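Local coordinates for type I site-specific restriction-modification system, R (Restriction) subunit (Vibrio vulnificus, PDB 3H1T), which is a fragment of a putative restriction subunit of a type I restriction enzyme, which probably uses ATP hydrolysis to translocate DNA before cleaving it, at residues I185-N188 with R189-S193. Numbering follows the deposited sequence.
Sequences IAIN and RAVQS
Ile-185 and Arg-189, one helical turn apart, lie side by side and point the same way. The methyl CG2 of Ile-185 sits over one face of the Arg-189 guanidinium, offset toward its rim, with CG2 to NE at 3.5 Å. The arginine chain runs extended from CG to NE (chi3 -180°), which carries the flat group out alongside the isoleucine. Its NH1 is hydrogen-bonded to the backbone O of Ile-357, and its side chain also touches Tyr-358. The backbone O of Ile-185 accepts from Arg-189 N at 3.0 Å.

Ala-186 O takes Ala-190 N at 3.1 Å, and the small Ala-190 CB packs against the carbonyl oxygens of Ala-186 and Ile-187. Ile-187 O accepts from Val-191 N. Val-191 CG2 stands beside its own backbone N, anti to the carbonyl carbon. Val-191 CG2 thereby comes to 3.2 Å from Ile-187 O. It also meets the methyl CG2 of Ile-187. Both residues, with Ala-190, pack on helix 211-224.

Asn-188 O accepts from Gln-192 N at 2.9 Å. A water donates to Gln-192 OE1 at 2.9 Å and, weakly, to Asn-188 O. The Asn-188 amide turns to another partner: its OD1 is hydrogen-bonded to Tyr-171 OH. At the next residue, Arg-189 O accepts from both Ser-193 N and Ser-193 OG, which reach it from opposite faces of its plane; the hydroxyl bond, OG to O, is 2.6 Å.

These are i to i+4 contacts of a regular alpha helix, 181-195. Its side chains touch helix 211-224 and strand 358-360, the latter an outermost strand of the seven-stranded parallel sheet, in the first RecA-like domain of a superfamily 2 helicase fold.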
loop_
_atom_site.group_PDB
_atom_site.type_symbol
_atom_site.label_atom_id
_atom_site.label_comp_id
_atom_site.label_asym_id
_atom_site.label_seq_id
_atom_site.Cartn_x
_atom_site.Cartn_y
_atom_site.Cartn_z
ATOM N N ILE A 185 -9.559 4.114 -6.245
ATOM C CA ILE A 185 -10.580 4.180 -5.206
ATOM C C ILE A 185 -10.150 5.263 -4.237
ATOM O O ILE A 185 -10.902 6.177 -3.922
ATOM C CB ILE A 185 -10.679 2.860 -4.382
ATOM C CG1 ILE A 185 -10.893 1.665 -5.311
ATOM C CG2 ILE A 185 -11.803 2.951 -3.370
ATOM C CD1 ILE A 185 -12.002 1.866 -6.274
ATOM N N ALA A 186 -8.911 5.149 -3.778
ATOM C CA ALA A 186 -8.350 6.104 -2.844
ATOM C C ALA A 186 -8.458 7.526 -3.389
ATOM O O ALA A 186 -9.012 8.414 -2.744
ATOM C CB ALA A 186 -6.898 5.760 -2.571
ATOM N N ILE A 187 -7.936 7.734 -4.589
ATOM C CA ILE A 187 -7.962 9.049 -5.196
ATOM C C ILE A 187 -9.347 9.664 -5.325
ATOM O O ILE A 187 -9.549 10.811 -4.938
ATOM C CB ILE A 187 -7.296 9.021 -6.594
ATOM C CG1 ILE A 187 -5.821 8.632 -6.449
ATOM C CG2 ILE A 187 -7.429 10.381 -7.258
ATOM C CD1 ILE A 187 -5.185 8.192 -7.736
ATOM N N ASN A 188 -10.300 8.910 -5.861
ATOM C CA ASN A 188 -11.660 9.398 -6.050
ATOM C C ASN A 188 -12.411 9.700 -4.749
ATOM O O ASN A 188 -13.168 10.671 -4.680
ATOM C CB ASN A 188 -12.453 8.395 -6.891
ATOM C CG ASN A 188 -12.020 8.383 -8.354
ATOM O OD1 ASN A 188 -10.979 8.933 -8.722
ATOM N ND2 ASN A 188 -12.823 7.744 -9.193
ATOM N N ARG A 189 -12.209 8.882 -3.718
ATOM C CA ARG A 189 -12.898 9.117 -2.453
ATOM C C ARG A 189 -12.340 10.324 -1.728
ATOM O O ARG A 189 -13.038 10.955 -0.934
ATOM C CB ARG A 189 -12.807 7.896 -1.543
ATOM C CG ARG A 189 -13.500 6.696 -2.126
ATOM C CD ARG A 189 -13.768 5.649 -1.083
ATOM N NE ARG A 189 -14.429 4.497 -1.674
ATOM C CZ ARG A 189 -14.619 3.348 -1.043
ATOM N NH1 ARG A 189 -14.202 3.200 0.212
ATOM N NH2 ARG A 189 -15.192 2.341 -1.677
ATOM N N ALA A 190 -11.076 10.633 -2.000
ATOM C CA ALA A 190 -10.415 11.772 -1.391
ATOM C C ALA A 190 -10.984 13.032 -2.023
ATOM O O ALA A 190 -11.438 13.940 -1.326
ATOM C CB ALA A 190 -8.919 11.691 -1.632
ATOM N N VAL A 191 -10.970 13.065 -3.352
ATOM C CA VAL A 191 -11.487 14.194 -4.119
ATOM C C VAL A 191 -12.954 14.413 -3.799
ATOM O O VAL A 191 -13.420 15.545 -3.693
ATOM C CB VAL A 191 -11.344 13.924 -5.617
ATOM C CG1 VAL A 191 -11.996 15.044 -6.422
ATOM C CG2 VAL A 191 -9.872 13.776 -5.967
ATOM N N GLN A 192 -13.670 13.304 -3.646
ATOM C CA GLN A 192 -15.097 13.311 -3.322
ATOM C C GLN A 192 -15.278 13.914 -1.929
ATOM O O GLN A 192 -16.120 14.783 -1.716
ATOM C CB GLN A 192 -15.606 11.869 -3.346
ATOM C CG GLN A 192 -17.107 11.656 -3.380
ATOM C CD GLN A 192 -17.472 10.168 -3.429
ATOM O OE1 GLN A 192 -17.265 9.492 -4.442
ATOM N NE2 GLN A 192 -18.001 9.651 -2.318
ATOM N N SER A 193 -14.483 13.430 -0.981
ATOM C CA SER A 193 -14.524 13.914 0.397
ATOM C C SER A 193 -14.376 15.435 0.453
ATOM O O SER A 193 -15.149 16.126 1.121
ATOM C CB SER A 193 -13.396 13.286 1.221
ATOM O OG SER A 193 -13.630 11.910 1.457
HETATM O O HOH W 1 -15.549 9.349 -6.801
#